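Local coordinates for flagellar hook-associated protein (Burkholderia pseudomallei, PDB 4UT1), which probably serves as a structural component of the bacterial flagellum, at the junction between the hook and the filament, at residues Q536-P539 / M543-V546; G497-I502 / P507-I512; D256-T261 / P426-L431. All coordinates share one frame; numbering follows the deposited sequence.

Contact 1 (Q536-P539 / M543-V546)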
loop_
_atom_site.group_PDB
_atom_site.type_symbol
_atom_site.label_atom_id
_atom_site.label_comp_id
_atom_site.label_asym_id
_atom_site.label_seq_id
_atom_site.Cartn_x
_atom_site.Cartn_y
_atom_site.Cartn_z
ATOM N N GLN A 536 -30.354 13.933 -3.375
ATOM C CA GLN A 536 -28.946 13.631 -3.105
ATOM C C GLN A 536 -28.087 14.140 -4.252
ATOM O O GLN A 536 -28.413 13.887 -5.410
ATOM C CB GLN A 536 -28.730 12.122 -2.921
ATOM C CG GLN A 536 -29.366 11.537 -1.673
ATOM C CD GLN A 536 -28.585 11.880 -0.421
ATOM O OE1 GLN A 536 -27.355 11.937 -0.438
ATOM N NE2 GLN A 536 -29.296 12.112 0.671
ATOM N N PRO A 537 -26.988 14.853 -3.942
ATOM C CA PRO A 537 -26.545 15.207 -2.589
ATOM C C PRO A 537 -27.494 16.182 -1.903
ATOM O O PRO A 537 -28.261 16.884 -2.563
ATOM C CB PRO A 537 -25.181 15.861 -2.825
ATOM C CG PRO A 537 -25.250 16.377 -4.215
ATOM C CD PRO A 537 -26.066 15.372 -4.970
ATOM N N ALA A 538 -27.419 16.226 -0.581
ATOM C CA ALA A 538 -28.312 17.044 0.224
ATOM C C ALA A 538 -28.140 18.540 -0.027
ATOM O O ALA A 538 -27.041 19.076 0.080
ATOM C CB ALA A 538 -28.096 16.740 1.691
ATOM N N PRO A 539 -29.239 19.224 -0.359
ATOM C CA PRO A 539 -29.215 20.685 -0.426
ATOM C C PRO A 539 -28.985 21.255 0.963
ATOM O O PRO A 539 -29.307 20.586 1.955
ATOM C CB PRO A 539 -30.608 21.047 -0.956
ATOM C CG PRO A 539 -31.128 19.794 -1.574
ATOM C CD PRO A 539 -30.537 18.674 -0.773
ATOM N N MET A 543 -31.824 17.979 6.693
ATOM C CA MET A 543 -31.268 16.929 7.545
ATOM C C MET A 543 -30.848 15.739 6.704
ATOM O O MET A 543 -31.580 15.307 5.812
ATOM C CB MET A 543 -32.279 16.481 8.611
ATOM C CG MET A 543 -31.792 15.292 9.448
ATOM S SD MET A 543 -32.806 14.907 10.904
ATOM C CE MET A 543 -32.695 16.453 11.799
ATOM N N ASN A 544 -29.653 15.230 6.973
ATOM C CA ASN A 544 -29.106 14.117 6.221
ATOM C C ASN A 544 -28.161 13.296 7.089
ATOM O O ASN A 544 -27.473 13.846 7.950
ATOM C CB ASN A 544 -28.393 14.652 4.970
ATOM C CG ASN A 544 -27.962 13.558 4.020
ATOM O OD1 ASN A 544 -28.787 12.793 3.507
ATOM N ND2 ASN A 544 -26.661 13.508 3.740
ATOM N N GLY A 545 -28.152 11.980 6.888
ATOM C CA GLY A 545 -27.229 11.100 7.583
ATOM C C GLY A 545 -27.418 10.969 9.085
ATOM O O GLY A 545 -26.461 10.711 9.816
ATOM N N VAL A 546 -28.654 11.132 9.541
ATOM C CA VAL A 546 -28.993 11.021 10.955
ATOM C C VAL A 546 -29.733 9.719 11.229
ATOM O O VAL A 546 -30.691 9.385 10.532
ATOM C CB VAL A 546 -29.848 12.200 11.419
ATOM C CG1 VAL A 546 -30.294 12.008 12.889
ATOM C CG2 VAL A 546 -29.065 13.498 11.266
#
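The side-chain amides of Q536 and N544 meet within a single loop, NE2 of the glutamine giving a hydrogen bond of 3.0 Å to OD1 of the asparagine. The donor has its partner almost exactly in its own amide plane, whereas at the acceptor NE2 stands above the carbonyl plane, 38° out of it, and the two amide planes are 37° apart. Q536 reaches this position through a bend at chi2 (-76°), which folds the chain toward N544. Just beside the polar pair, the methyl CB of A538 rests on CB of N544 at 3.9 Å, an apolar contact next to the polar one. Both segments belong to the connection between the antiparallel neighbours 527-533 and 546-551 of a five-stranded sheet, and G545 and V546 together face I531 as a G1 beta bulge, G545 having the positive phi usual at the first position of that motif. The end of strand 527-533 supplies the second shell. S533 accepts from Q536 NE2 through its backbone O and donates through its N to N544 OD1, while N544 ND2 is held by the backbone O of G472.

Contact 2 (G497-I502 / P507-I512)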
loop_
_atom_site.group_PDB
_atom_site.type_symbol
_atom_site.label_atom_id
_atom_site.label_comp_id
_atom_site.label_asym_id
_atom_site.label_seq_id
_atom_site.Cartn_x
_atom_site.Cartn_y
_atom_site.Cartn_z
ATOM N N GLY A 497 -38.706 17.212 2.995
ATOM C CA GLY A 497 -37.647 16.939 2.048
ATOM C C GLY A 497 -36.677 15.879 2.514
ATOM O O GLY A 497 -35.604 15.714 1.941
ATOM N N THR A 498 -37.036 15.153 3.567
ATOM C CA THR A 498 -36.220 14.030 3.965
ATOM C C THR A 498 -36.936 12.740 3.645
ATOM O O THR A 498 -38.156 12.710 3.429
ATOM C CB THR A 498 -35.865 14.059 5.468
ATOM O OG1 THR A 498 -37.048 13.880 6.256
ATOM C CG2 THR A 498 -35.224 15.391 5.844
ATOM N N THR A 499 -36.160 11.671 3.612
ATOM C CA THR A 499 -36.699 10.332 3.461
ATOM C C THR A 499 -36.342 9.543 4.707
ATOM O O THR A 499 -35.180 9.512 5.115
ATOM C CB THR A 499 -36.151 9.642 2.199
ATOM O OG1 THR A 499 -36.693 10.282 1.039
ATOM C CG2 THR A 499 -36.529 8.168 2.183
ATOM N N VAL A 500 -37.345 8.942 5.339
ATOM C CA VAL A 500 -37.119 8.141 6.530
ATOM C C VAL A 500 -37.082 6.656 6.156
ATOM O O VAL A 500 -38.012 6.124 5.535
ATOM C CB VAL A 500 -38.211 8.396 7.616
ATOM C CG1 VAL A 500 -37.988 7.517 8.817
ATOM C CG2 VAL A 500 -38.226 9.865 8.031
ATOM N N THR A 501 -35.989 5.990 6.504
ATOM C CA THR A 501 -35.870 4.565 6.223
ATOM C C THR A 501 -35.889 3.783 7.512
ATOM O O THR A 501 -35.055 4.001 8.388
ATOM C CB THR A 501 -34.584 4.233 5.450
ATOM O OG1 THR A 501 -34.620 4.885 4.182
ATOM C CG2 THR A 501 -34.469 2.733 5.220
ATOM N N ILE A 502 -36.847 2.876 7.632
ATOM C CA ILE A 502 -36.934 2.020 8.802
ATOM C C ILE A 502 -36.282 0.686 8.494
ATOM O O ILE A 502 -36.644 0.018 7.522
ATOM C CB ILE A 502 -38.394 1.795 9.252
ATOM C CG1 ILE A 502 -39.081 3.133 9.533
ATOM C CG2 ILE A 502 -38.436 0.903 10.484
ATOM C CD1 ILE A 502 -39.531 3.877 8.279
ATOM N N PRO A 507 -36.077 -3.387 4.541
ATOM C CA PRO A 507 -36.314 -2.037 5.061
ATOM C C PRO A 507 -37.368 -1.315 4.247
ATOM O O PRO A 507 -37.558 -1.641 3.076
ATOM C CB PRO A 507 -34.952 -1.358 4.913
ATOM C CG PRO A 507 -34.301 -2.076 3.788
ATOM C CD PRO A 507 -34.757 -3.505 3.900
ATOM N N THR A 508 -38.050 -0.350 4.855
ATOM C CA THR A 508 -39.025 0.441 4.116
ATOM C C THR A 508 -38.720 1.933 4.234
ATOM O O THR A 508 -38.199 2.396 5.251
ATOM C CB THR A 508 -40.457 0.150 4.594
ATOM O OG1 THR A 508 -40.530 0.290 6.018
ATOM C CG2 THR A 508 -40.841 -1.271 4.212
ATOM N N SER A 509 -39.026 2.678 3.176
ATOM C CA SER A 509 -38.691 4.095 3.132
ATOM C C SER A 509 -39.928 4.940 2.903
ATOM O O SER A 509 -40.858 4.544 2.192
ATOM C CB SER A 509 -37.644 4.367 2.046
ATOM O OG SER A 509 -36.372 3.856 2.440
ATOM N N ILE A 510 -39.930 6.115 3.516
ATOM C CA ILE A 510 -41.051 7.028 3.433
ATOM C C ILE A 510 -40.550 8.427 3.132
ATOM O O ILE A 510 -39.671 8.953 3.832
ATOM C CB ILE A 510 -41.865 7.033 4.746
ATOM C CG1 ILE A 510 -42.559 5.680 4.923
ATOM C CG2 ILE A 510 -42.870 8.188 4.767
ATOM C CD1 ILE A 510 -43.204 5.499 6.271
ATOM N N ASN A 511 -41.092 9.022 2.077
ATOM C CA ASN A 511 -40.771 10.404 1.747
ATOM C C ASN A 511 -41.606 11.375 2.581
ATOM O O ASN A 511 -42.831 11.361 2.532
ATOM C CB ASN A 511 -40.979 10.666 0.247
ATOM C CG ASN A 511 -40.056 9.830 -0.642
ATOM O OD1 ASN A 511 -38.893 9.584 -0.308
ATOM N ND2 ASN A 511 -40.574 9.401 -1.791
ATOM N N ILE A 512 -40.933 12.220 3.347
ATOM C CA ILE A 512 -41.591 13.208 4.198
ATOM C C ILE A 512 -41.886 14.474 3.401
ATOM O O ILE A 512 -40.963 15.105 2.894
ATOM C CB ILE A 512 -40.699 13.557 5.415
ATOM C CG1 ILE A 512 -40.332 12.283 6.186
ATOM C CG2 ILE A 512 -41.367 14.601 6.294
ATOM C CD1 ILE A 512 -41.516 11.601 6.863
#
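T499 and N511, like T501 and S509, face each other across an antiparallel beta hairpin whose strands, 498-502 and 508-511, form one margin of a five-stranded sheet in the D3 region, with 508-511 outermost. Their short axes run 159° apart. Backbone bonds give the ladder its register: V500 with I510 and I502 with T508 are hydrogen-bonded pairs, each bonded in both directions; the non-hydrogen-bonded pair T501 with S509 lies between them, and T499 with N511 follows beyond V500/I510. Past T499/N511, I512 N donates to T498 O at 2.8 Å, and G497 N to I512 O at 3.1 Å. CA-H...O contacts supplement the ladder, among them S509 CA to V500 O at 3.2 Å.

Apolar contacts gather on the face bearing V500, I502 and I510. CG2 of V500 meets CG1 of I512 at 3.7 Å, the two side chains crossing at a slant, and the CD1 atoms of I502 and I510 approach to 4.5 Å. V519 of strand 519-520 packs on I502 and I512, and M529 of the adjoining strand 527-533 touches V500 and I502. CG1 of I512 also runs beside T498 OG1, a hydroxyl bonded to the backbone O of P495.

The other face is polar. T501 OG1 and S509 OG share a hydrogen bond of 2.7 Å; in each residue the hydroxyl lies anti to the carbonyl carbon (chi1 -63° and -72°), which puts the two oxygens within bonding distance. T499 and N511 lie side by side, and T499 OG1, which also bonds T534 OG1, donates to N511 OD1 in the carbonyl plane at 2.7 Å.

Contact 3 (D256-T261 / P426-L431). With EDO (1,2-ethanediol), chain O.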
loop_
_atom_site.group_PDB
_atom_site.type_symbol
_atom_site.label_atom_id
_atom_site.label_comp_id
_atom_site.label_asym_id
_atom_site.label_seq_id
_atom_site.Cartn_x
_atom_site.Cartn_y
_atom_site.Cartn_z
ATOM N N ASP A 256 11.355 3.330 -12.750
ATOM C CA ASP A 256 11.453 3.763 -11.357
ATOM C C ASP A 256 12.853 4.301 -11.101
ATOM O O ASP A 256 13.789 3.529 -10.919
ATOM C CB ASP A 256 11.136 2.601 -10.416
ATOM C CG ASP A 256 11.227 2.987 -8.930
ATOM O OD1 ASP A 256 11.597 4.139 -8.590
ATOM O OD2 ASP A 256 10.916 2.113 -8.096
ATOM N N PRO A 257 12.992 5.635 -11.075
ATOM C CA PRO A 257 14.308 6.276 -11.002
ATOM C C PRO A 257 14.968 6.105 -9.646
ATOM O O PRO A 257 16.151 6.403 -9.517
ATOM C CB PRO A 257 13.992 7.753 -11.269
ATOM C CG PRO A 257 12.610 7.918 -10.803
ATOM C CD PRO A 257 11.902 6.624 -11.103
ATOM N N SER A 258 14.218 5.648 -8.645
ATOM C CA SER A 258 14.812 5.350 -7.342
ATOM C C SER A 258 15.552 4.006 -7.362
ATOM O O SER A 258 16.284 3.668 -6.427
ATOM C CB SER A 258 13.728 5.352 -6.244
ATOM O OG SER A 258 12.973 4.154 -6.252
ATOM N N GLU A 259 15.365 3.242 -8.434
ATOM C CA GLU A 259 15.972 1.927 -8.540
ATOM C C GLU A 259 16.855 1.826 -9.775
ATOM O O GLU A 259 16.440 2.182 -10.878
ATOM C CB GLU A 259 14.907 0.840 -8.577
ATOM C CG GLU A 259 14.048 0.843 -7.303
ATOM C CD GLU A 259 13.103 -0.332 -7.198
ATOM O OE1 GLU A 259 12.815 -0.989 -8.231
ATOM O OE2 GLU A 259 12.647 -0.599 -6.059
ATOM N N LEU A 260 18.075 1.343 -9.577
ATOM C CA LEU A 260 18.980 1.109 -10.691
ATOM C C LEU A 260 18.678 -0.194 -11.401
ATOM O O LEU A 260 18.237 -1.168 -10.787
ATOM C CB LEU A 260 20.440 1.089 -10.216
ATOM C CG LEU A 260 20.939 2.325 -9.486
ATOM C CD1 LEU A 260 22.434 2.176 -9.192
ATOM C CD2 LEU A 260 20.656 3.582 -10.285
ATOM N N THR A 261 18.950 -0.213 -12.702
ATOM C CA THR A 261 18.773 -1.416 -13.486
ATOM C C THR A 261 20.087 -1.658 -14.228
ATOM O O THR A 261 20.971 -0.799 -14.225
ATOM C CB THR A 261 17.586 -1.290 -14.465
ATOM O OG1 THR A 261 17.381 -2.535 -15.142
ATOM C CG2 THR A 261 17.843 -0.192 -15.491
ATOM N N PRO A 426 0.939 3.526 -5.446
ATOM C CA PRO A 426 -0.070 4.218 -4.645
ATOM C C PRO A 426 0.282 4.332 -3.167
ATOM O O PRO A 426 -0.182 5.291 -2.547
ATOM C CB PRO A 426 -1.316 3.350 -4.829
ATOM C CG PRO A 426 -1.052 2.566 -6.120
ATOM C CD PRO A 426 0.415 2.289 -6.046
ATOM N N THR A 427 1.077 3.409 -2.621
ATOM C CA THR A 427 1.293 3.376 -1.167
ATOM C C THR A 427 2.745 3.334 -0.695
ATOM O O THR A 427 2.994 3.487 0.498
ATOM C CB THR A 427 0.596 2.166 -0.524
ATOM O OG1 THR A 427 1.117 0.955 -1.089
ATOM C CG2 THR A 427 -0.920 2.230 -0.740
ATOM N N ARG A 428 3.693 3.131 -1.602
ATOM C CA ARG A 428 5.092 3.037 -1.166
ATOM C C ARG A 428 5.510 4.274 -0.377
ATOM O O ARG A 428 6.155 4.160 0.674
ATOM C CB ARG A 428 6.045 2.855 -2.356
ATOM C CG ARG A 428 7.484 2.655 -1.886
ATOM C CD ARG A 428 8.492 2.576 -3.027
ATOM N NE ARG A 428 8.275 1.416 -3.886
ATOM C CZ ARG A 428 8.965 1.173 -4.995
ATOM N NH1 ARG A 428 9.925 2.014 -5.375
ATOM N NH2 ARG A 428 8.698 0.089 -5.722
ATOM N N GLY A 429 5.158 5.448 -0.899
ATOM C CA GLY A 429 5.546 6.720 -0.304
ATOM C C GLY A 429 4.737 7.218 0.877
ATOM O O GLY A 429 5.028 8.282 1.439
ATOM N N ALA A 430 3.718 6.464 1.269
ATOM C CA ALA A 430 2.851 6.901 2.351
ATOM C C ALA A 430 3.611 7.034 3.669
ATOM O O ALA A 430 3.258 7.862 4.512
ATOM C CB ALA A 430 1.686 5.941 2.512
ATOM N N LEU A 431 4.641 6.216 3.839
ATOM C CA LEU A 431 5.411 6.209 5.083
ATOM C C LEU A 431 6.232 7.475 5.263
ATOM O O LEU A 431 6.315 8.011 6.369
ATOM C CB LEU A 431 6.339 4.997 5.134
ATOM C CG LEU A 431 5.710 3.610 4.996
ATOM C CD1 LEU A 431 6.778 2.526 5.100
ATOM C CD2 LEU A 431 4.592 3.426 6.044
HETATM C C1 EDO O . 14.459 -2.977 -18.552
HETATM O O1 EDO O . 13.806 -1.715 -18.713
HETATM C C2 EDO O . 15.004 -3.055 -17.133
HETATM O O2 EDO O . 16.440 -3.082 -17.179
HETATM O O HOH W 1 9.983 -0.358 -8.329
HETATM O O HOH W 2 11.128 4.424 -4.272
#
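A type I beta turn from D256 to E259, leading into strand 260-265, meets R428, which projects from a second type I turn, T427 to A430, just ahead of helix 430-433. R428 CG lies anti to the backbone N (chi1 -176°), and the chain stays extended until a bend at chi3 sets the guanidinium against the first turn. There NH1 donates to D256 OD2 at 2.9 Å with an N-H...O angle of 154°, making a salt bridge to the syn side of the carboxylate, whose plane is turned 36° from that of the guanidinium. E259 adds charge rather than a bond: its OE2 is 3.8 Å from NH1 and well out of the guanidinium plane, and its stronger partner is R162 of helix 134-193. Two waters lie at the guanidinium edge in its plane. One accepts from NH2 and is 2.7 Å from D256 OD2; the other accepts from NH1 at 2.9 Å and donates to S258 OG.

The second oxygen of D256 faces its own turn. OD1 accepts from S258 OG at 2.7 Å and from S258 N at 3.0 Å, both from the same face of the carboxylate, and the backbone bond from E259 N to D256 O closes the turn. These bonds hold the carboxylate in place for R428, whose NH2 also forms a salt bridge with D370. The acids around it probably offset the cost of burying the arginine's charge. Fixing of an aspartate by the backbone N two residues on is the mark of an Asx turn, and here it anchors a buried salt-bridge network.

How the contacts relate
Contacts 1 and 2 are neighbours, their centres about 12 Å apart, and both belong to the same five-stranded sheet of the D3 region: the hairpin 497-502/507-512 forms its margin, while 536-539/543-546 sits in the connection between two of its other strands. They touch by packing where T498 CG2 meets M543 O at 3.6 Å. Both are only partly buried and rely on neutral bonds, a backbone ladder in contact 2 and side-chain amides in contact 1. The centre of contact 3 lies about 41 Å and 49 Å from those of contacts 1 and 2, nearer the middle of the chain, where buried charges and waters join turns far apart in sequence among the long helices.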